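Local structure of SusD superfamily protein (Parabacteroides distasonis, 3OTN) at residues A[104-107]-A[108-112]; A[152-155]-A[156-160]; A[163-166]-A[167-171]; A[183-186]-A[187-191]. The protein probably binds carbohydrate or another nutrient at the bacterial outer membrane. One frame throughout, in Å; residues are numbered along the deposited sequence.

Interaction 1: residues A[104-107]-A[108-112]; sequences ENLD and ASLVN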
# COMPACT_ATOMS: atom_id res chain seq x y z
N GLU A 104 -32.81 6.01 14.36
CA GLU A 104 -33.63 7.24 14.32
C GLU A 104 -33.38 8.19 15.49
O GLU A 104 -33.22 9.39 15.28
CB GLU A 104 -35.11 6.89 14.23
CG GLU A 104 -35.41 5.97 13.06
CD GLU A 104 -36.86 6.01 12.62
OE1 GLU A 104 -37.76 6.06 13.48
OE2 GLU A 104 -37.07 5.99 11.39
N ASN A 105 -33.32 7.65 16.71
CA ASN A 105 -33.17 8.48 17.91
C ASN A 105 -31.74 8.99 18.22
O ASN A 105 -31.58 9.99 18.93
CB ASN A 105 -33.73 7.72 19.13
N LEU A 106 -30.71 8.29 17.71
CA LEU A 106 -29.30 8.63 18.03
C LEU A 106 -28.83 9.86 17.25
O LEU A 106 -29.15 10.00 16.07
CB LEU A 106 -28.37 7.46 17.71
CG LEU A 106 -26.88 7.58 18.09
CD1 LEU A 106 -26.74 7.78 19.63
CD2 LEU A 106 -26.15 6.36 17.60
N ASP A 107 -28.03 10.69 17.91
CA ASP A 107 -27.52 11.94 17.37
C ASP A 107 -27.11 11.81 15.90
O ASP A 107 -26.33 10.90 15.56
CB ASP A 107 -26.35 12.45 18.21
CG ASP A 107 -25.80 13.77 17.73
OD1 ASP A 107 -26.43 14.80 18.02
OD2 ASP A 107 -24.71 13.79 17.11
N ALA A 108 -27.66 12.70 15.05
CA ALA A 108 -27.41 12.63 13.59
C ALA A 108 -25.96 12.90 13.22
O ALA A 108 -25.39 12.25 12.32
CB ALA A 108 -28.35 13.62 12.82
N SER A 109 -25.34 13.85 13.92
CA SER A 109 -23.93 14.15 13.70
C SER A 109 -23.04 12.91 13.93
O SER A 109 -22.17 12.63 13.14
CB SER A 109 -23.46 15.34 14.56
OG SER A 109 -22.06 15.59 14.33
N LEU A 110 -23.29 12.19 15.02
CA LEU A 110 -22.53 11.00 15.36
C LEU A 110 -22.75 9.90 14.33
O LEU A 110 -21.78 9.29 13.83
CB LEU A 110 -22.97 10.52 16.76
CG LEU A 110 -22.26 9.35 17.40
CD1 LEU A 110 -20.81 9.75 17.70
CD2 LEU A 110 -23.04 8.98 18.69
N VAL A 111 -24.02 9.67 13.95
CA VAL A 111 -24.34 8.68 12.88
C VAL A 111 -23.75 9.09 11.51
O VAL A 111 -23.18 8.24 10.81
CB VAL A 111 -25.85 8.37 12.81
CG1 VAL A 111 -26.19 7.36 11.61
CG2 VAL A 111 -26.29 7.76 14.14
N ASN A 112 -23.82 10.37 11.16
CA ASN A 112 -23.21 10.88 9.91
C ASN A 112 -21.70 10.57 9.82
O ASN A 112 -21.20 10.12 8.79
CB ASN A 112 -23.46 12.40 9.82
CG ASN A 112 -22.84 13.04 8.57
OD1 ASN A 112 -21.64 13.33 8.52
ND2 ASN A 112 -23.68 13.31 7.58

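Interaction 2: residues A[152-155]-A[156-160]; sequences SRAP and VKEIY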
# COMPACT_ATOMS: atom_id res chain seq x y z
N SER A 152 -21.71 -10.77 -12.12
CA SER A 152 -20.75 -10.59 -13.18
C SER A 152 -19.83 -9.44 -12.82
O SER A 152 -20.16 -8.61 -11.99
CB SER A 152 -21.49 -10.26 -14.47
OG SER A 152 -22.36 -11.33 -14.77
N ARG A 153 -18.68 -9.41 -13.46
CA ARG A 153 -17.72 -8.34 -13.26
C ARG A 153 -18.23 -7.11 -14.01
O ARG A 153 -18.64 -7.21 -15.15
CB ARG A 153 -16.34 -8.74 -13.80
CG ARG A 153 -15.79 -10.02 -13.18
CD ARG A 153 -14.60 -10.53 -13.98
NE ARG A 153 -13.51 -9.59 -13.93
CZ ARG A 153 -12.50 -9.48 -14.79
NH1 ARG A 153 -12.41 -10.22 -15.89
NH2 ARG A 153 -11.59 -8.56 -14.57
N ALA A 154 -18.17 -5.93 -13.38
CA ALA A 154 -18.65 -4.70 -13.99
C ALA A 154 -17.42 -3.90 -14.46
O ALA A 154 -16.30 -4.08 -13.91
CB ALA A 154 -19.48 -3.90 -12.97
N PRO A 155 -17.60 -2.98 -15.42
CA PRO A 155 -16.42 -2.21 -15.87
C PRO A 155 -15.75 -1.42 -14.75
O PRO A 155 -16.43 -0.89 -13.89
CB PRO A 155 -17.00 -1.26 -16.91
CG PRO A 155 -18.19 -1.99 -17.48
CD PRO A 155 -18.77 -2.76 -16.31
N VAL A 156 -14.42 -1.34 -14.79
CA VAL A 156 -13.67 -0.51 -13.86
C VAL A 156 -14.29 0.89 -13.75
O VAL A 156 -14.56 1.37 -12.64
CB VAL A 156 -12.15 -0.40 -14.24
CG1 VAL A 156 -11.45 0.71 -13.43
CG2 VAL A 156 -11.42 -1.72 -14.02
N LYS A 157 -14.57 1.54 -14.88
CA LYS A 157 -15.13 2.90 -14.86
C LYS A 157 -16.41 3.03 -14.03
O LYS A 157 -16.57 4.00 -13.28
CB LYS A 157 -15.34 3.45 -16.28
CG LYS A 157 -15.59 4.98 -16.29
CD LYS A 157 -15.59 5.53 -17.73
CE LYS A 157 -15.61 7.08 -17.76
NZ LYS A 157 -16.82 7.62 -17.11
N GLU A 158 -17.28 2.03 -14.12
CA GLU A 158 -18.49 2.01 -13.31
C GLU A 158 -18.20 1.90 -11.80
O GLU A 158 -18.89 2.52 -10.99
CB GLU A 158 -19.46 0.89 -13.76
CG GLU A 158 -20.08 1.05 -15.17
CD GLU A 158 -21.02 -0.13 -15.54
OE1 GLU A 158 -21.44 -0.87 -14.62
OE2 GLU A 158 -21.35 -0.31 -16.74
N ILE A 159 -17.21 1.10 -11.41
CA ILE A 159 -16.87 0.94 -10.01
C ILE A 159 -16.39 2.30 -9.47
O ILE A 159 -16.84 2.75 -8.41
CB ILE A 159 -15.76 -0.12 -9.76
CG1 ILE A 159 -16.15 -1.53 -10.25
CG2 ILE A 159 -15.34 -0.12 -8.30
CD1 ILE A 159 -17.52 -2.04 -9.76
N TYR A 160 -15.52 2.97 -10.21
CA TYR A 160 -15.10 4.32 -9.84
C TYR A 160 -16.28 5.33 -9.81
O TYR A 160 -16.46 6.03 -8.82
CB TYR A 160 -14.02 4.86 -10.78
CG TYR A 160 -12.59 4.46 -10.54
CD1 TYR A 160 -11.74 5.25 -9.76
CD2 TYR A 160 -12.03 3.38 -11.20
CE1 TYR A 160 -10.37 4.90 -9.58
CE2 TYR A 160 -10.70 3.03 -11.02
CZ TYR A 160 -9.87 3.79 -10.23
OH TYR A 160 -8.56 3.45 -10.12

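Interaction 3: residues A[163-166]-A[167-171]; sequences IIIP and DLLEA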
# COMPACT_ATOMS: atom_id res chain seq x y z
N ILE A 163 -19.38 3.84 -7.27
CA ILE A 163 -19.09 3.46 -5.90
C ILE A 163 -17.99 4.32 -5.29
O ILE A 163 -18.24 5.08 -4.37
CB ILE A 163 -18.71 1.97 -5.74
CG1 ILE A 163 -19.79 1.09 -6.37
CG2 ILE A 163 -18.54 1.63 -4.20
CD1 ILE A 163 -19.54 -0.43 -6.17
N ILE A 164 -16.78 4.19 -5.81
CA ILE A 164 -15.61 4.77 -5.17
C ILE A 164 -15.74 6.30 -5.02
O ILE A 164 -15.63 6.82 -3.92
CB ILE A 164 -14.33 4.41 -5.91
CG1 ILE A 164 -14.11 2.89 -5.93
CG2 ILE A 164 -13.11 5.10 -5.30
CD1 ILE A 164 -12.91 2.45 -6.81
N ILE A 165 -15.98 7.00 -6.12
CA ILE A 165 -16.00 8.47 -6.09
C ILE A 165 -17.20 9.00 -5.29
O ILE A 165 -17.00 9.84 -4.40
CB ILE A 165 -15.85 9.08 -7.48
CG1 ILE A 165 -14.43 8.78 -8.00
CG2 ILE A 165 -16.15 10.57 -7.47
CD1 ILE A 165 -14.25 9.00 -9.55
N PRO A 166 -18.42 8.51 -5.57
CA PRO A 166 -19.54 9.03 -4.76
C PRO A 166 -19.40 8.77 -3.26
O PRO A 166 -19.75 9.63 -2.46
CB PRO A 166 -20.77 8.32 -5.33
CG PRO A 166 -20.39 7.93 -6.71
CD PRO A 166 -18.90 7.65 -6.68
N ASP A 167 -18.86 7.61 -2.87
CA ASP A 167 -18.64 7.31 -1.43
C ASP A 167 -17.71 8.36 -0.82
O ASP A 167 -17.98 8.91 0.24
CB ASP A 167 -18.01 5.90 -1.24
CG ASP A 167 -19.03 4.75 -1.28
OD1 ASP A 167 -20.26 4.98 -1.41
OD2 ASP A 167 -18.60 3.57 -1.18
N LEU A 168 -16.62 8.65 -1.53
CA LEU A 168 -15.61 9.55 -1.00
C LEU A 168 -16.12 11.00 -1.02
O LEU A 168 -15.87 11.74 -0.08
CB LEU A 168 -14.30 9.40 -1.77
CG LEU A 168 -13.57 8.10 -1.41
CD1 LEU A 168 -12.38 7.79 -2.29
CD2 LEU A 168 -13.12 8.10 0.06
N LEU A 169 -16.90 11.37 -2.03
CA LEU A 169 -17.41 12.74 -2.11
C LEU A 169 -18.42 12.98 -0.99
O LEU A 169 -18.52 14.09 -0.44
CB LEU A 169 -18.03 13.05 -3.47
CG LEU A 169 -17.07 13.11 -4.67
CD1 LEU A 169 -17.92 13.27 -5.95
CD2 LEU A 169 -16.02 14.24 -4.54
N GLU A 170 -19.20 11.95 -0.66
CA GLU A 170 -20.14 12.07 0.47
C GLU A 170 -19.34 12.10 1.78
O GLU A 170 -19.61 12.96 2.64
CB GLU A 170 -21.15 10.94 0.45
CG GLU A 170 -22.08 11.01 -0.82
CD GLU A 170 -22.92 9.76 -1.05
OE1 GLU A 170 -22.90 8.82 -0.22
OE2 GLU A 170 -23.61 9.71 -2.09
N ALA A 171 -18.34 11.23 1.92
CA ALA A 171 -17.53 11.23 3.17
C ALA A 171 -16.85 12.60 3.39
O ALA A 171 -16.76 13.13 4.51
CB ALA A 171 -16.49 10.07 3.15

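Interaction 4: residues A[183-186]-A[187-191]; sequences GRVS and MGAVK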
# COMPACT_ATOMS: atom_id res chain seq x y z
N GLY A 183 -6.12 5.57 15.13
CA GLY A 183 -6.27 4.60 14.07
C GLY A 183 -7.60 4.72 13.32
O GLY A 183 -7.77 4.05 12.32
N ARG A 184 -8.51 5.60 13.75
CA ARG A 184 -9.83 5.69 13.06
C ARG A 184 -9.69 6.48 11.75
O ARG A 184 -8.72 7.22 11.57
CB ARG A 184 -10.86 6.35 13.97
CG ARG A 184 -11.01 5.56 15.29
CD ARG A 184 -12.29 5.82 15.94
NE ARG A 184 -13.42 5.27 15.20
CZ ARG A 184 -13.88 4.02 15.27
NH1 ARG A 184 -13.32 3.08 16.04
NH2 ARG A 184 -14.97 3.70 14.57
N VAL A 185 -10.61 6.23 10.82
CA VAL A 185 -10.71 7.01 9.60
C VAL A 185 -10.91 8.51 9.97
O VAL A 185 -11.59 8.83 10.95
CB VAL A 185 -11.90 6.49 8.74
CG1 VAL A 185 -12.16 7.40 7.56
CG2 VAL A 185 -11.60 5.04 8.31
N SER A 186 -10.28 9.41 9.23
CA SER A 186 -10.35 10.85 9.46
C SER A 186 -10.54 11.51 8.10
O SER A 186 -10.39 10.86 7.08
CB SER A 186 -9.02 11.35 10.03
OG SER A 186 -7.94 11.09 9.13
N MSE A 187 -10.81 12.81 8.09
CA MSE A 187 -10.93 13.51 6.80
C MSE A 187 -9.60 13.49 6.07
O MSE A 187 -9.57 13.44 4.84
CB MSE A 187 -11.41 14.94 6.99
CG MSE A 187 -11.84 15.57 5.70
SE MSE A 187 -13.51 14.72 5.21
CE MSE A 187 -14.66 15.59 6.50
N GLY A 188 -8.48 13.50 6.79
CA GLY A 188 -7.18 13.38 6.13
C GLY A 188 -7.05 12.07 5.33
O GLY A 188 -6.51 12.07 4.23
N ALA A 189 -7.56 10.97 5.88
CA ALA A 189 -7.58 9.70 5.21
C ALA A 189 -8.46 9.76 3.95
O ALA A 189 -8.06 9.27 2.89
CB ALA A 189 -8.09 8.54 6.19
N VAL A 190 -9.63 10.38 4.08
CA VAL A 190 -10.54 10.53 2.94
C VAL A 190 -9.89 11.33 1.84
O VAL A 190 -9.99 10.97 0.66
CB VAL A 190 -11.87 11.26 3.36
CG1 VAL A 190 -12.68 11.67 2.14
CG2 VAL A 190 -12.67 10.40 4.33
N LYS A 191 -9.24 12.43 2.21
CA LYS A 191 -8.59 13.30 1.20
C LYS A 191 -7.40 12.60 0.56
O LYS A 191 -7.20 12.75 -0.63
CB LYS A 191 -8.10 14.65 1.76
CG LYS A 191 -9.11 15.49 2.45
CD LYS A 191 -10.16 15.99 1.56
CE LYS A 191 -11.06 17.05 2.30
NZ LYS A 191 -11.94 17.61 1.28

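Interaction 1: residues A[104-107]-A[108-112]
Asp-107 caps the N terminus of helix 108-133, and Leu-106 just before it packs on the first turn in a hydrophobic staple. The staple joins Leu-106 to Val-111, five residues on. This is the close-packed apolar side. CD2 of Leu-106 lies 3.7 Å from CG2 of Val-111. CD1 of Leu-106 is a little further, 4.0 Å, from CD2 of Leu-110. Both pairs cross at a slant. The leucine has its CG opposite the backbone N (chi1 -175°), which turns the branch back over the helix start. Leu-106 also touches Ser-15 and Ala-19 of helix 15-25, and Leu-110 touches Lys-16, so the staple seats this turn against that helix.

The other side is polar and faces solvent. Asp-107, Ala-108 and Ser-109 are exposed there. Ser-109 OG turns to the carboxylate of Asp-175 and bonds to it. Here the backbone is held by the cap bonds and not by apolar packing. The Asp-107 carbonyl O takes the first regular helical bond, from Val-111 N at 3.1 Å. Leu-110 N donates to Asp-107 OD2 at 3.0 Å, on the anti side and 24° out of the carboxylate plane.

Interaction 2: residues A[152-155]-A[156-160]
Glu-158 sets its CG beside its own backbone N (chi1 -66°) and then runs straight (chi2 179°), which carries the carboxylate back over the ring of Pro-155. Ile-159 starts the same way (chi1 -60°) but bends again at chi2, so CD1 turns back toward Ala-154. Both residues lie on the first turn of helix 156-172, and Pro-155 is its N-cap residue.

The carboxylate meets one end of the proline ring. Glu-158 CD is 3.5 Å from Pro-155 CD. OE2 of Glu-158 lies 3.7 Å from CG of Pro-155. The two side chains slant across each other, and the contact is van der Waals in kind. Ala-154 CB sits nearby, 4.0 Å from Glu-158 OE1. The same methyl is 4.2 Å from CD1 of Ile-159, which makes a thin apolar link across the helix start.

The backbone closes the turn. Ile-159 N donates to Pro-155 O at 3.3 Å, in the carbonyl plane. Proline has no side-chain acceptor for the turn. Asp-135 OD1 accepts from Val-156 N, the first N-H of the helix. On the inner side, Ile-159 packs on Tyr-126 and Val-130 of helix 108-133.

Glu-158 OE1 forms a salt bridge with Lys-138. The carboxylate thus touches the proline ring and also pairs with a lysine. A negative group near the helix N terminus should also interact favourably with the helix dipole, which would tend to keep Glu-158 ionised.

Interaction 3: residues A[163-166]-A[167-171]
Helix 156-172 runs on through Pro-166 with four successive i to i+4 bonds, from Asp-167 N to Ile-163 O through to Glu-170 N to Pro-166 O, although it kinks where the proline N has no hydrogen to give to the turn before. The shortest of the four is Leu-169 N to Ile-165 O, 2.8 Å.

Three pairs of side chains lie side by side along the helix, each pair pointing the same way. CG2 of Ile-165 touches CD1 of Leu-169 at 3.6 Å. CG2 of Ile-164 lies 4.1 Å from CD1 of Leu-168. CG2 of Ile-163 meets OD2 of Asp-167 at 3.6 Å. In each isoleucine CG2 is the branch that reaches the next turn.

The rows share two neighbouring helices. Ile-165 and Leu-169 both pack on Tyr-198 of helix 187-202. Leu-168 rests on Ala-123 of helix 108-133, and Ile-164 touches both helices. Such packing of neighbouring helices fits the TPR-like part of SusD proteins.

The acidic groups bind the same helix 108-133. Asp-167 OD2 forms a salt bridge with Arg-122 of that helix, and Glu-170 OE1 forms one with Lys-119. Asp-167 is buried, so the arginine probably stabilises its charge. Both partners outside these segments add polar ties to helix 108-133 beside the apolar packing.

Interaction 4: residues A[183-186]-A[187-191]
Ser-186 turns its hydroxyl forward over the first turn of helix 187-202, while Val-185 before it turns its CG1 branch to the same turn. Serine is the N-cap residue. Its OG stands between the backbone N and the carbonyl carbon (chi1 60°), and there it accepts from Ala-189 N at 3.3 Å. That bond is long but fairly straight, 157° at the hydrogen. The carbonyl O of Ser-186 accepts from Val-190 N at 3.1 Å. Hydroxyl and carbonyl of one residue thus hold two successive N-H groups of the helix.

Two side chains of the turn lie against this carbonyl. Ala-189 CB lies 3.4 Å from Ser-186 O. CG2 of Val-190 comes to 3.6 Å of the same oxygen. Val-185 approaches more loosely. Its CG1 is 4.4 Å from Ala-189 CB and also 4.4 Å from Val-190 CG2, so one methyl faces two partners. All three residues pack on Phe-120 of helix 108-133. Val-185 and Ala-189 also touch Tyr-251 of strand 249-253.

The side chain of Met-187, a selenomethionine, touches Phe-178. Ser-186 OG has a second, weak hydrogen bond, to Phe-178 O.

The cap is buried. The serine hydroxyl can act as acceptor to the helix and as donor to the loop at once. It therefore has a partner in each role, though the one in the loop is weak, and the loop before the helix is tied to the helix start.

The four contacts follow in series along the chain. None nests in or crosses another. Interaction 1 turns the loop after helix 79-100 into helix 108-133. Interaction 2 does the same for helix 156-172, and interaction 4 for helix 187-202. Interaction 3 closes no loop and lies within helix 156-172. It joins interaction 2 through probable backbone bonds, Ile-164 N to Ile-159 O and Ile-165 N to Tyr-160 O. It meets interaction 4 where Ala-171 packs on Val-190. Interaction 1 stays apart, with its nearest atoms about 6 Å from interaction 3. Helix 108-133 is the common neighbour, packing against the helices of interactions 2, 3 and 4.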